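Carbohydrate-binding protein (PDB 6N1B) probably removes the acetyl group from N-acetylgalactosamine of the blood group A antigen, and binds the related B trisaccharide and calcium ions. Local coordinates at residues 304-307 / 311-314; 219-224 / 282-287; 37-42 / 97-102; 128-133 / 181-186. One frame throughout, in Å; residues are numbered along the deposited sequence.

Contact 1: residues 304-307 / 311-314; sequences TTSK and NWEQ
S306 CB sits over the centre of one face of the W312 indole: it stands 3.5 Å from the centroid of the W312 six-membered ring, nearly on the ring normal, a CH-pi contact. At the indole edge, close to its plane, comes the carbonyl of T304, with T304 O 3.6 Å from W312 CZ3; F258 meets the same indole in an edge-to-face pair. Serine suits this place because its CB is slim enough to sit over the ring while its hydroxyl still turns to the backbone. With OG anti to the backbone N (chi1 175°), S306 OG donates to N311 O at 2.7 Å, approaching from above the carbonyl plane.

The two segments form the closing end of the hairpin of strands 300-306 and 313-314. T305 and E313 are an antiparallel hydrogen-bonded pair, with T305 N to E313 O at 3.1 Å and E313 N to T305 O at 2.9 Å. One water joins T305 OG1 to E313 O, and another joins K307 N to N311 O.

T304 OG1 comes within 3.4 Å of Q314 N, but the angle is poor and its hydrogen bond goes to F258 O. Thus N311 O is gripped by a hydroxyl and a water, and S306 OG, at the end of strand 300-306, also accepts from the backbone N-H groups of D308 and G309, which probably steadies the turn.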
# COMPACT_ATOMS: atom_id res chain seq x y z
N THR A 304 -10.82 6.96 -7.98
CA THR A 304 -10.54 7.86 -9.09
C THR A 304 -10.03 6.97 -10.24
O THR A 304 -9.36 5.96 -9.98
CB THR A 304 -9.59 8.97 -8.67
OG1 THR A 304 -9.45 9.87 -9.80
CG2 THR A 304 -8.26 8.54 -8.13
N THR A 305 -10.32 7.32 -11.47
CA THR A 305 -9.95 6.51 -12.60
C THR A 305 -9.30 7.32 -13.71
O THR A 305 -9.47 8.57 -13.73
CB THR A 305 -11.16 5.75 -13.16
OG1 THR A 305 -12.08 6.63 -13.80
CG2 THR A 305 -11.89 4.91 -12.16
N SER A 306 -8.63 6.64 -14.63
CA SER A 306 -7.90 7.29 -15.73
C SER A 306 -7.67 6.35 -16.86
O SER A 306 -7.30 5.19 -16.65
CB SER A 306 -6.55 7.72 -15.20
OG SER A 306 -5.71 8.27 -16.24
N LYS A 307 -7.82 6.84 -18.12
CA LYS A 307 -7.51 6.04 -19.26
C LYS A 307 -6.02 5.84 -19.46
O LYS A 307 -5.61 4.89 -20.12
CB LYS A 307 -8.13 6.64 -20.49
CG LYS A 307 -9.56 6.51 -20.50
CD LYS A 307 -9.99 5.02 -20.81
CE LYS A 307 -11.43 4.52 -20.60
NZ LYS A 307 -11.36 3.19 -21.34
N ASN A 311 -4.20 11.57 -16.53
CA ASN A 311 -5.39 12.43 -16.39
C ASN A 311 -6.50 11.66 -15.76
O ASN A 311 -6.92 10.63 -16.33
CB ASN A 311 -5.73 12.93 -17.80
CG ASN A 311 -4.59 13.70 -18.40
OD1 ASN A 311 -4.30 14.80 -17.95
ND2 ASN A 311 -3.92 13.10 -19.40
N TRP A 312 -6.93 12.10 -14.60
CA TRP A 312 -7.85 11.35 -13.76
C TRP A 312 -9.18 12.04 -13.58
O TRP A 312 -9.29 13.26 -13.85
CB TRP A 312 -7.21 11.16 -12.37
CG TRP A 312 -5.94 10.35 -12.37
CD1 TRP A 312 -4.71 10.77 -12.76
CD2 TRP A 312 -5.80 8.96 -12.05
NE1 TRP A 312 -3.78 9.76 -12.70
CE2 TRP A 312 -4.47 8.64 -12.28
CE3 TRP A 312 -6.68 7.97 -11.63
CZ2 TRP A 312 -3.98 7.29 -12.10
CZ3 TRP A 312 -6.22 6.70 -11.49
CH2 TRP A 312 -4.89 6.34 -11.71
N GLU A 313 -10.14 11.29 -13.09
CA GLU A 313 -11.42 11.88 -12.64
C GLU A 313 -11.94 11.04 -11.49
O GLU A 313 -12.16 9.85 -11.62
CB GLU A 313 -12.43 11.96 -13.78
CG GLU A 313 -13.73 12.71 -13.40
CD GLU A 313 -14.66 12.82 -14.59
OE1 GLU A 313 -14.71 13.83 -15.12
OE2 GLU A 313 -15.42 11.96 -14.95
N GLN A 314 -12.26 11.71 -10.41
CA GLN A 314 -12.87 11.07 -9.26
C GLN A 314 -14.21 10.55 -9.64
O GLN A 314 -14.96 11.16 -10.37
CB GLN A 314 -12.97 12.07 -8.15
CG GLN A 314 -13.61 11.48 -6.83
CD GLN A 314 -13.57 12.57 -5.76
OE1 GLN A 314 -12.50 13.05 -5.39
NE2 GLN A 314 -14.75 12.90 -5.23
O HOH W 1 -14.05 8.61 -13.37
O HOH W 2 -8.28 9.59 -18.62

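Contact 2: residues 219-224 / 282-287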
# COMPACT_ATOMS: atom_id res chain seq x y z
N ILE A 219 5.19 2.31 -14.22
CA ILE A 219 4.73 3.58 -13.74
C ILE A 219 4.71 3.56 -12.24
O ILE A 219 4.21 2.59 -11.64
CB ILE A 219 3.36 3.99 -14.32
CG1 ILE A 219 3.30 3.77 -15.83
CG2 ILE A 219 3.03 5.38 -13.92
CD1 ILE A 219 1.95 4.00 -16.46
N LEU A 220 5.19 4.62 -11.61
CA LEU A 220 5.18 4.75 -10.15
C LEU A 220 4.50 6.08 -9.81
O LEU A 220 4.93 7.13 -10.32
CB LEU A 220 6.60 4.69 -9.60
CG LEU A 220 6.79 4.77 -8.06
CD1 LEU A 220 8.14 4.10 -7.69
CD2 LEU A 220 6.75 6.16 -7.50
N TRP A 221 3.42 6.07 -9.03
CA TRP A 221 2.79 7.26 -8.52
C TRP A 221 3.12 7.44 -7.04
O TRP A 221 3.23 6.45 -6.30
CB TRP A 221 1.27 7.19 -8.62
CG TRP A 221 0.73 7.09 -10.03
CD1 TRP A 221 0.22 8.10 -10.81
CD2 TRP A 221 0.53 5.87 -10.82
NE1 TRP A 221 -0.22 7.61 -12.00
CE2 TRP A 221 -0.05 6.25 -12.05
CE3 TRP A 221 0.86 4.56 -10.65
CZ2 TRP A 221 -0.37 5.34 -13.04
CZ3 TRP A 221 0.56 3.64 -11.64
CH2 TRP A 221 -0.03 4.02 -12.81
N ALA A 222 3.37 8.66 -6.63
CA ALA A 222 3.71 8.94 -5.25
C ALA A 222 3.14 10.30 -4.86
O ALA A 222 2.86 11.13 -5.74
CB ALA A 222 5.23 8.90 -5.01
N ASN A 223 2.95 10.53 -3.55
CA ASN A 223 2.41 11.81 -3.07
C ASN A 223 3.55 12.71 -2.60
O ASN A 223 4.38 12.35 -1.75
CB ASN A 223 1.41 11.56 -1.96
CG ASN A 223 0.77 12.78 -1.44
OD1 ASN A 223 0.64 13.78 -2.20
ND2 ASN A 223 0.29 12.75 -0.22
N ASN A 224 3.59 13.92 -3.19
CA ASN A 224 4.62 14.94 -2.87
C ASN A 224 4.11 15.85 -1.74
O ASN A 224 3.16 16.66 -2.01
CB ASN A 224 4.94 15.71 -4.10
CG ASN A 224 6.13 16.61 -3.93
OD1 ASN A 224 6.27 17.21 -2.82
ND2 ASN A 224 6.97 16.75 -4.93
N LYS A 282 -10.58 -1.43 -19.06
CA LYS A 282 -9.75 -0.67 -20.01
C LYS A 282 -9.31 0.62 -19.37
O LYS A 282 -9.25 1.68 -20.04
CB LYS A 282 -10.42 -0.51 -21.31
CG LYS A 282 -10.74 -1.86 -22.02
CD LYS A 282 -11.54 -1.59 -23.36
CE LYS A 282 -11.26 -2.59 -24.45
NZ LYS A 282 -12.43 -3.46 -24.54
N GLU A 283 -8.94 0.62 -18.09
CA GLU A 283 -8.52 1.82 -17.39
C GLU A 283 -7.72 1.56 -16.18
O GLU A 283 -7.73 0.43 -15.63
CB GLU A 283 -9.67 2.75 -17.04
CG GLU A 283 -10.55 2.21 -15.99
CD GLU A 283 -11.89 2.90 -15.74
OE1 GLU A 283 -12.16 3.96 -16.31
OE2 GLU A 283 -12.64 2.30 -14.84
N PHE A 284 -6.99 2.59 -15.75
CA PHE A 284 -6.36 2.60 -14.44
C PHE A 284 -7.41 3.02 -13.40
O PHE A 284 -8.25 3.89 -13.65
CB PHE A 284 -5.15 3.56 -14.38
CG PHE A 284 -4.07 3.26 -15.34
CD1 PHE A 284 -4.10 3.69 -16.66
CD2 PHE A 284 -2.96 2.55 -14.94
CE1 PHE A 284 -3.06 3.37 -17.57
CE2 PHE A 284 -1.92 2.22 -15.78
CZ PHE A 284 -1.98 2.62 -17.11
N VAL A 285 -7.31 2.34 -12.24
CA VAL A 285 -8.18 2.58 -11.10
C VAL A 285 -7.34 2.80 -9.90
O VAL A 285 -6.38 2.11 -9.67
CB VAL A 285 -9.19 1.41 -10.93
CG1 VAL A 285 -10.11 1.69 -9.74
CG2 VAL A 285 -10.00 1.17 -12.21
N CYS A 286 -7.72 3.83 -9.09
CA CYS A 286 -6.94 4.15 -7.88
C CYS A 286 -7.90 4.34 -6.69
O CYS A 286 -8.94 4.96 -6.78
CB CYS A 286 -6.17 5.47 -8.15
SG CYS A 286 -5.33 6.11 -6.66
N ILE A 287 -7.44 3.71 -5.59
CA ILE A 287 -8.06 3.99 -4.29
C ILE A 287 -7.12 4.93 -3.57
O ILE A 287 -5.98 4.59 -3.26
CB ILE A 287 -8.29 2.64 -3.50
CG1 ILE A 287 -9.34 1.85 -4.17
CG2 ILE A 287 -8.68 2.98 -2.10
CD1 ILE A 287 -9.71 0.55 -3.45
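W221 and F284 reach toward one another from two different sheets and meet as an offset edge-to-face pair. The edge of the W221 six-membered ring is directed at the face of the F284 ring, with centroids 5.8 Å apart and planes at 63°. The indole touches with its far corner: W221 CH2 lies 3.9 Å from F284 CD2 and 4.0 Å from F284 CE2, so the contact falls on one flank of the phenyl ring. Both side chains leave their strands with CG anti to the carbonyl carbon (chi1 -63° for W221 and -59° for F284), and they cross at about a right angle. Long, flat side chains suit the place, since the strands are well apart; W221 CA and C286 CA, the closest pair, are 10.2 Å apart.

The strands concerned, 217-224 and 283-291, each belong to a four-stranded antiparallel sheet, and the rings fill the buried interface between these two sheets, in keeping with the bladed architecture of a beta-propeller. Y277, on the strand next to F284, adds another edge-to-face contact to the phenylalanine.

I219 supports the pair from the tryptophan side. Its CG2 lies 3.4 Å above the plane of the W221 ring, offset toward the rim, while the other branch of the same side chain brings I219 CD1 to 4.2 Å from F284 CZ. A branched aliphatic residue can thus touch both aromatics at once. The polar corner of the indole is satisfied elsewhere: W221 NE1 donates to G309 O, in the turn that follows strand 300-306.

Contact 3: residues 37-42 / 97-102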
# COMPACT_ATOMS: atom_id res chain seq x y z
N ASP A 37 -5.58 -11.21 10.46
CA ASP A 37 -4.37 -11.37 11.30
C ASP A 37 -3.11 -11.30 10.48
O ASP A 37 -2.82 -12.18 9.71
CB ASP A 37 -4.44 -12.65 12.11
CG ASP A 37 -5.48 -12.56 13.14
OD1 ASP A 37 -5.52 -11.63 14.01
OD2 ASP A 37 -6.36 -13.43 13.11
N PHE A 38 -2.32 -10.29 10.67
CA PHE A 38 -0.99 -10.17 10.12
C PHE A 38 0.02 -10.22 11.25
O PHE A 38 -0.18 -9.51 12.25
CB PHE A 38 -0.79 -8.88 9.33
CG PHE A 38 -1.50 -8.78 8.00
CD1 PHE A 38 -2.89 -8.67 7.82
CD2 PHE A 38 -0.74 -8.85 6.84
CE1 PHE A 38 -3.46 -8.62 6.56
CE2 PHE A 38 -1.32 -8.80 5.61
CZ PHE A 38 -2.65 -8.70 5.48
N PRO A 39 1.08 -10.99 11.14
CA PRO A 39 2.07 -11.06 12.21
C PRO A 39 2.99 -9.87 12.17
O PRO A 39 3.39 -9.40 11.10
CB PRO A 39 2.75 -12.38 11.92
CG PRO A 39 2.70 -12.48 10.45
CD PRO A 39 1.41 -11.88 10.02
N ALA A 40 3.31 -9.30 13.29
CA ALA A 40 4.33 -8.30 13.38
C ALA A 40 5.46 -8.80 14.28
O ALA A 40 5.24 -9.38 15.35
CB ALA A 40 3.83 -6.99 13.97
N TYR A 41 6.70 -8.50 13.85
CA TYR A 41 7.90 -9.10 14.53
C TYR A 41 8.16 -8.51 15.89
O TYR A 41 8.88 -9.10 16.68
CB TYR A 41 9.16 -9.01 13.63
CG TYR A 41 9.75 -7.58 13.65
CD1 TYR A 41 9.24 -6.54 12.87
CD2 TYR A 41 10.82 -7.25 14.47
CE1 TYR A 41 9.76 -5.28 12.96
CE2 TYR A 41 11.34 -5.98 14.54
CZ TYR A 41 10.78 -5.01 13.74
OH TYR A 41 11.31 -3.72 13.80
N TYR A 42 7.72 -7.28 16.14
CA TYR A 42 8.15 -6.53 17.29
C TYR A 42 7.60 -7.06 18.60
O TYR A 42 6.50 -7.67 18.64
CB TYR A 42 7.85 -5.02 17.17
CG TYR A 42 6.39 -4.67 17.21
CD1 TYR A 42 5.74 -4.56 18.45
CD2 TYR A 42 5.62 -4.43 16.09
CE1 TYR A 42 4.41 -4.40 18.52
CE2 TYR A 42 4.29 -4.24 16.15
CZ TYR A 42 3.65 -4.18 17.36
OH TYR A 42 2.25 -4.01 17.41
N TRP A 97 -3.32 -15.46 6.40
CA TRP A 97 -1.98 -15.14 5.89
C TRP A 97 -0.97 -15.94 6.71
O TRP A 97 -1.11 -16.08 7.96
CB TRP A 97 -1.74 -13.64 6.08
CG TRP A 97 -2.65 -12.79 5.25
CD1 TRP A 97 -3.81 -12.19 5.66
CD2 TRP A 97 -2.53 -12.53 3.87
NE1 TRP A 97 -4.46 -11.60 4.60
CE2 TRP A 97 -3.68 -11.76 3.47
CE3 TRP A 97 -1.61 -12.89 2.88
CZ2 TRP A 97 -3.83 -11.32 2.17
CZ3 TRP A 97 -1.78 -12.41 1.63
CH2 TRP A 97 -2.88 -11.66 1.24
N VAL A 98 0.08 -16.40 6.05
CA VAL A 98 1.16 -17.11 6.71
C VAL A 98 2.52 -16.58 6.28
O VAL A 98 2.64 -16.03 5.16
CB VAL A 98 1.08 -18.63 6.38
CG1 VAL A 98 -0.18 -19.23 6.92
CG2 VAL A 98 1.26 -18.95 4.91
N GLU A 99 3.52 -16.76 7.08
CA GLU A 99 4.88 -16.46 6.69
C GLU A 99 5.42 -17.68 5.96
O GLU A 99 5.47 -18.74 6.58
CB GLU A 99 5.71 -16.08 7.94
CG GLU A 99 5.25 -14.86 8.63
CD GLU A 99 5.96 -14.54 9.88
OE1 GLU A 99 5.67 -15.17 10.90
OE2 GLU A 99 6.55 -13.47 9.94
N PRO A 100 5.85 -17.55 4.70
CA PRO A 100 6.38 -18.73 4.02
C PRO A 100 7.50 -19.43 4.82
O PRO A 100 8.29 -18.80 5.51
CB PRO A 100 6.95 -18.18 2.70
CG PRO A 100 6.25 -16.81 2.49
CD PRO A 100 5.87 -16.30 3.87
N GLU A 101 7.61 -20.73 4.67
CA GLU A 101 8.62 -21.50 5.41
C GLU A 101 9.99 -21.01 5.00
O GLU A 101 10.34 -20.86 3.79
CB GLU A 101 8.51 -22.92 5.04
CG GLU A 101 9.57 -23.73 5.77
CD GLU A 101 9.21 -25.19 5.89
OE1 GLU A 101 8.89 -25.84 4.87
OE2 GLU A 101 9.28 -25.65 7.06
N GLY A 102 10.76 -20.69 5.99
CA GLY A 102 12.09 -20.15 5.83
C GLY A 102 12.20 -18.64 5.83
O GLY A 102 13.33 -18.13 5.94
O HOH W 3 -4.04 -14.48 9.04
O HOH W 4 6.33 -11.01 11.40
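The loops 37-42 and 97-102 come nearest where F38 CA and W97 CA lie 6.6 Å apart, and the backbone is extended on both sides there, over D37-A40 and W97-E99. No direct hydrogen bond joins the two segments. A water instead donates to D37 O at 2.7 Å and accepts from W97 N at 2.9 Å, so the two backbones are linked through it.

Beside this bridge the F38 and W97 side chains point the same way, one alongside the other, and form an offset stack. The phenyl ring lies over the five-membered ring of the indole, centroids 4.3 Å apart and planes inclined at 28°. The tilt brings the phenyl tip closest, F38 CZ to W97 NE1 at 3.5 Å. Flat aromatic rings suit the site because they can stack on each other while V89 of strand 87-91 packs against both; Y73 meets F38 edge-to-face.

Further along, P39 and E99 pass antiparallel to one another. The extended glutamate brings its CD to 3.9 Å from P39 CG, laying the aliphatic part of its chain against the proline ring, while E99 OE2 takes a hydrogen bond from N105 ND2 and another from a water.

Stacking and water thus join the two segments. Just before 37-42, Q36 OE1 accepts from W97 NE1, so the buried N-H is satisfied while the ring stays stacked on F38.

Contact 4: residues 128-133 / 181-186; sequences EYDAMM and AERQVA
R183 crosses the gap to Y129 and D130 with its whole side chain, and the bonds are made at the far end. Its CB points toward the other segment, and CG stands anti to the carbonyl carbon. The chain runs on extended through CD and then bends at chi3 (51°), which turns NE and CZ and sets the guanidinium edge against the backbone. The two terminal nitrogens then divide the work. NH1 donates to Y129 O at 2.9 Å, with an N-H...O angle of 157°, and NH2 donates to D130 O at 2.8 Å in a straighter bond of 169°. Both carbonyl oxygens lie close to the guanidinium plane, so two successive peptide carbonyls receive two N-H groups from one flat fork. Arginine suits the place because its parallel terminal N-H bonds can match such a pair.

The D130 carboxylate adds charge rather than a bond. D130 OD2 is 3.7 Å from R183 NH2, a long salt bridge, with OD2 well out of the guanidinium plane, and no N-H points at it; D130 OD1 is hydrogen-bonded to Y125 OH instead. NH2 also makes a weak hydrogen bond to Y156 O, and D130 O accepts a second bond from W64 NE1.

D130 and A131 form a G1 beta bulge opposite N126, at the turn between strands 116-126 and 131-140. The contact therefore pins that turn to the loop around R183, just before strand 185-186. The nearby carboxylate probably stabilises the positive charge on R183, while the directional bonding rests on the backbone oxygens.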
# COMPACT_ATOMS: atom_id res chain seq x y z
N GLU A 128 7.82 -11.25 -16.64
CA GLU A 128 8.95 -11.61 -17.45
C GLU A 128 10.07 -12.31 -16.68
O GLU A 128 10.75 -13.13 -17.22
CB GLU A 128 9.48 -10.28 -18.12
CG GLU A 128 10.63 -10.45 -19.07
CD GLU A 128 10.09 -10.78 -20.44
OE1 GLU A 128 8.83 -10.63 -20.63
OE2 GLU A 128 10.93 -11.12 -21.28
N TYR A 129 10.25 -11.92 -15.41
CA TYR A 129 11.28 -12.48 -14.60
C TYR A 129 10.71 -13.53 -13.62
O TYR A 129 11.51 -14.13 -12.83
CB TYR A 129 12.00 -11.36 -13.80
CG TYR A 129 12.90 -10.54 -14.66
CD1 TYR A 129 12.37 -9.57 -15.59
CD2 TYR A 129 14.25 -10.64 -14.57
CE1 TYR A 129 13.21 -8.76 -16.34
CE2 TYR A 129 15.14 -9.85 -15.38
CZ TYR A 129 14.60 -8.90 -16.22
OH TYR A 129 15.43 -8.11 -17.00
N ASP A 130 9.39 -13.72 -13.58
CA ASP A 130 8.65 -14.55 -12.65
C ASP A 130 9.13 -14.25 -11.19
O ASP A 130 9.56 -15.15 -10.45
CB ASP A 130 8.83 -16.00 -13.02
CG ASP A 130 7.94 -16.92 -12.21
OD1 ASP A 130 6.82 -16.56 -11.80
OD2 ASP A 130 8.35 -18.15 -12.12
N ALA A 131 9.08 -12.99 -10.84
CA ALA A 131 9.70 -12.48 -9.59
C ALA A 131 8.82 -11.39 -9.01
O ALA A 131 8.14 -10.69 -9.79
CB ALA A 131 11.09 -11.92 -9.83
N MET A 132 8.78 -11.26 -7.70
CA MET A 132 8.17 -10.12 -7.02
C MET A 132 9.19 -9.03 -6.79
O MET A 132 10.35 -9.24 -6.46
CB MET A 132 7.59 -10.57 -5.64
CG MET A 132 6.41 -11.58 -5.74
SD MET A 132 4.94 -10.85 -6.41
CE MET A 132 3.93 -12.34 -6.38
N MET A 133 8.64 -7.78 -6.93
CA MET A 133 9.43 -6.55 -6.72
C MET A 133 8.74 -5.75 -5.58
O MET A 133 7.63 -5.31 -5.79
CB MET A 133 9.44 -5.73 -8.01
CG MET A 133 9.97 -6.47 -9.24
SD MET A 133 9.89 -5.51 -10.76
CE MET A 133 11.27 -4.38 -10.54
N ALA A 181 19.88 -21.82 -11.04
CA ALA A 181 20.89 -21.31 -10.13
C ALA A 181 21.00 -19.79 -10.19
O ALA A 181 21.42 -19.16 -9.18
CB ALA A 181 22.24 -21.96 -10.39
N GLU A 182 20.65 -19.14 -11.32
CA GLU A 182 20.68 -17.70 -11.37
C GLU A 182 19.44 -17.06 -10.80
O GLU A 182 19.40 -15.82 -10.59
CB GLU A 182 20.90 -17.24 -12.79
CG GLU A 182 22.35 -17.38 -13.22
CD GLU A 182 22.67 -16.80 -14.64
OE1 GLU A 182 21.74 -16.43 -15.37
OE2 GLU A 182 23.86 -16.69 -14.94
N ARG A 183 18.42 -17.84 -10.44
CA ARG A 183 17.20 -17.32 -9.77
C ARG A 183 17.43 -17.31 -8.27
O ARG A 183 16.75 -17.94 -7.49
CB ARG A 183 15.96 -18.11 -10.10
CG ARG A 183 15.55 -18.08 -11.54
CD ARG A 183 14.25 -18.89 -11.86
NE ARG A 183 13.14 -18.59 -11.00
CZ ARG A 183 12.36 -17.56 -11.15
NH1 ARG A 183 12.55 -16.75 -12.22
NH2 ARG A 183 11.45 -17.27 -10.28
N GLN A 184 18.42 -16.50 -7.89
CA GLN A 184 18.79 -16.28 -6.49
C GLN A 184 19.09 -14.81 -6.26
O GLN A 184 19.33 -14.08 -7.23
CB GLN A 184 19.99 -17.13 -6.11
CG GLN A 184 19.84 -18.62 -6.26
CD GLN A 184 21.04 -19.39 -5.66
OE1 GLN A 184 21.20 -19.52 -4.43
NE2 GLN A 184 21.84 -19.94 -6.54
N VAL A 185 19.03 -14.42 -5.02
CA VAL A 185 19.32 -13.04 -4.56
C VAL A 185 20.32 -13.06 -3.45
O VAL A 185 20.38 -14.02 -2.69
CB VAL A 185 18.03 -12.28 -4.16
CG1 VAL A 185 16.99 -12.25 -5.27
CG2 VAL A 185 17.41 -12.79 -2.87
N ALA A 186 20.98 -11.92 -3.24
CA ALA A 186 21.66 -11.60 -2.00
C ALA A 186 20.61 -10.93 -1.11
O ALA A 186 19.99 -9.94 -1.57
CB ALA A 186 22.86 -10.70 -2.34

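How the contacts relate
Along the chain, 37-42 / 97-102 closes first, then 128-133 / 181-186, then 219-224 / 282-287, and 304-307 / 311-314 last. Contacts 1 and 2 are neighbours, with centres 9 Å apart, and touch through strands 283-291 and 300-306 of one sheet, where S306 O probably bonds to F284 N and T304 O to C286 N. Contact 1 closes the outer hairpin of that sheet, while contact 2 joins it to the sheet before. Contact 3 lies about 35 Å from contact 1, centre to centre, beyond the chain's centre, and contact 4 about 22 Å from contact 3. Contacts 1 and 2 thus work on one sheet and its neighbour, while contacts 3 and 4 fasten loops elsewhere in a mainly beta fold.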